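Acylneuraminate lyase (Mycoplasma synoviae, PDB 4N4P) is a member of the dihydrodipicolinate synthetase family, a four-chain enzyme whose subunits are built on a TIM barrel. Local coordinates at residues Pro12-Pro17 / Lys63-Leu68. Sequence-based numbering, arbitrary orientation.
Sequences PAMVTP and KEVMKL
Met14, Thr16 and Val65 form a small, buried apolar contact between the loop that leaves the first barrel strand, 9-12, and helix 59-73, which follows the second strand, 44-47. Together the two segments bury 99 Å² against each other, summed over both sides, and no hydrogen bond crosses between them. Val65 is the one helix residue here that takes part, and its two methyls are shared out. CG2 meets the methyl of Thr16, with Val65 CG2 3.8 Å from Thr16 CG2. CG1 faces the end of Met14, where the approach is looser: Met14 CE lies 4.3 Å from Val65 CG1. The backbones stay well apart, the nearest CA atoms being Thr16 CA and Val65 CA, 7.9 Å from each other, and side chains span the distance.

Met14 reaches across because its chain is extended as far as the sulfur (chi1 -163°, chi2 -174°), and the last torsion then turns CE off that line. In Thr16 the hydroxyl stands beside its own backbone N (chi1 -53°), which puts the methyl anti to that N and toward the valine. That hydroxyl is hydrogen-bonded to Gly52 O, so the polar branch of this buried residue is satisfied on the loop after strand 44-47. The bond probably helps to fix the rotation of the side chain and thus the place of its methyl.

The arrangement is ordinary barrel packing, in which a helix of the outer layer meets a loop at the end of a strand. Leu24 touches both Thr16 and Val65. Met14 also packs on Val32 and Leu36 of helix 26-39 and on Ile45 of strand 44-47, while its backbone is hydrogen-bonded to Tyr46. The contact therefore lies where strand 44-47 and helices 26-39 and 59-73 come together.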
loop_
_atom_site.group_PDB
_atom_site.type_symbol
_atom_site.label_atom_id
_atom_site.label_comp_id
_atom_site.label_asym_id
_atom_site.label_seq_id
_atom_site.Cartn_x
_atom_site.Cartn_y
_atom_site.Cartn_z
ATOM N N PRO A 12 -0.891 30.974 2.402
ATOM C CA PRO A 12 -0.928 30.164 3.620
ATOM C C PRO A 12 -2.325 29.581 3.831
ATOM O O PRO A 12 -3.360 30.258 3.600
ATOM C CB PRO A 12 -0.621 31.178 4.742
ATOM C CG PRO A 12 -0.942 32.550 4.108
ATOM C CD PRO A 12 -0.530 32.380 2.686
ATOM N N ALA A 13 -2.354 28.324 4.242
ATOM C CA ALA A 13 -3.587 27.694 4.703
ATOM C C ALA A 13 -3.783 28.117 6.155
ATOM O O ALA A 13 -3.184 27.557 7.086
ATOM C CB ALA A 13 -3.501 26.181 4.567
ATOM N N MET A 14 -4.588 29.149 6.329
ATOM C CA MET A 14 -4.673 29.876 7.593
ATOM C C MET A 14 -5.130 28.999 8.743
ATOM O O MET A 14 -6.065 28.253 8.590
ATOM C CB MET A 14 -5.673 31.024 7.460
ATOM C CG MET A 14 -5.500 32.061 8.575
ATOM S SD MET A 14 -6.784 33.301 8.483
ATOM C CE MET A 14 -8.146 32.478 9.278
ATOM N N VAL A 15 -4.453 29.122 9.881
ATOM C CA VAL A 15 -4.906 28.501 11.124
ATOM C C VAL A 15 -6.143 29.249 11.637
ATOM O O VAL A 15 -6.299 30.449 11.391
ATOM C CB VAL A 15 -3.781 28.475 12.190
ATOM C CG1 VAL A 15 -2.635 27.596 11.690
ATOM C CG2 VAL A 15 -3.268 29.906 12.519
ATOM N N THR A 16 -7.000 28.539 12.356
ATOM C CA THR A 16 -8.171 29.162 12.993
ATOM C C THR A 16 -7.956 29.338 14.513
ATOM O O THR A 16 -7.896 28.358 15.233
ATOM C CB THR A 16 -9.481 28.355 12.695
ATOM O OG1 THR A 16 -9.617 28.162 11.278
ATOM C CG2 THR A 16 -10.711 29.126 13.211
ATOM N N PRO A 17 -7.837 30.592 15.004
ATOM C CA PRO A 17 -7.607 30.762 16.437
ATOM C C PRO A 17 -8.751 30.296 17.330
ATOM O O PRO A 17 -9.910 30.646 17.107
ATOM C CB PRO A 17 -7.394 32.275 16.573
ATOM C CG PRO A 17 -6.776 32.629 15.263
ATOM C CD PRO A 17 -7.672 31.876 14.304
ATOM N N LYS A 63 -19.093 30.333 9.129
ATOM C CA LYS A 63 -19.611 31.602 8.633
ATOM C C LYS A 63 -18.931 32.777 9.298
ATOM O O LYS A 63 -18.629 33.756 8.636
ATOM C CB LYS A 63 -21.107 31.707 8.912
ATOM C CG LYS A 63 -21.975 30.765 8.141
ATOM C CD LYS A 63 -23.289 30.718 8.938
ATOM C CE LYS A 63 -24.452 30.557 8.047
ATOM N NZ LYS A 63 -25.703 30.553 8.878
ATOM N N GLU A 64 -18.718 32.689 10.615
ATOM C CA GLU A 64 -18.091 33.764 11.353
ATOM C C GLU A 64 -16.649 33.944 10.890
ATOM O O GLU A 64 -16.210 35.062 10.678
ATOM C CB GLU A 64 -18.168 33.528 12.883
ATOM C CG GLU A 64 -17.695 34.679 13.753
ATOM C CD GLU A 64 -18.471 35.997 13.597
ATOM O OE1 GLU A 64 -19.640 36.015 13.135
ATOM O OE2 GLU A 64 -17.876 37.036 13.935
ATOM N N VAL A 65 -15.915 32.842 10.734
ATOM C CA VAL A 65 -14.516 32.955 10.262
ATOM C C VAL A 65 -14.460 33.619 8.891
ATOM O O VAL A 65 -13.614 34.490 8.645
ATOM C CB VAL A 65 -13.779 31.591 10.243
ATOM C CG1 VAL A 65 -12.376 31.725 9.624
ATOM C CG2 VAL A 65 -13.645 31.085 11.690
ATOM N N MET A 66 -15.364 33.215 8.013
ATOM C CA MET A 66 -15.396 33.771 6.655
ATOM C C MET A 66 -15.646 35.280 6.691
ATOM O O MET A 66 -15.023 36.052 5.932
ATOM C CB MET A 66 -16.456 33.079 5.830
ATOM C CG MET A 66 -16.115 31.625 5.495
ATOM S SD MET A 66 -17.436 30.688 4.751
ATOM C CE MET A 66 -17.549 31.440 3.116
ATOM N N LYS A 67 -16.576 35.700 7.555
ATOM C CA LYS A 67 -16.878 37.135 7.702
ATOM C C LYS A 67 -15.701 37.903 8.256
ATOM O O LYS A 67 -15.331 38.953 7.726
ATOM C CB LYS A 67 -18.108 37.345 8.605
ATOM C CG LYS A 67 -19.344 36.829 7.989
ATOM C CD LYS A 67 -20.419 36.523 9.014
ATOM C CE LYS A 67 -21.706 36.167 8.321
ATOM N NZ LYS A 67 -22.126 37.277 7.399
ATOM N N LEU A 68 -15.096 37.369 9.312
ATOM C CA LEU A 68 -14.017 38.052 10.004
ATOM C C LEU A 68 -12.798 38.195 9.114
ATOM O O LEU A 68 -12.120 39.221 9.157
ATOM C CB LEU A 68 -13.636 37.314 11.284
ATOM C CG LEU A 68 -14.644 37.257 12.432
ATOM C CD1 LEU A 68 -14.168 36.233 13.468
ATOM C CD2 LEU A 68 -14.893 38.629 13.077
#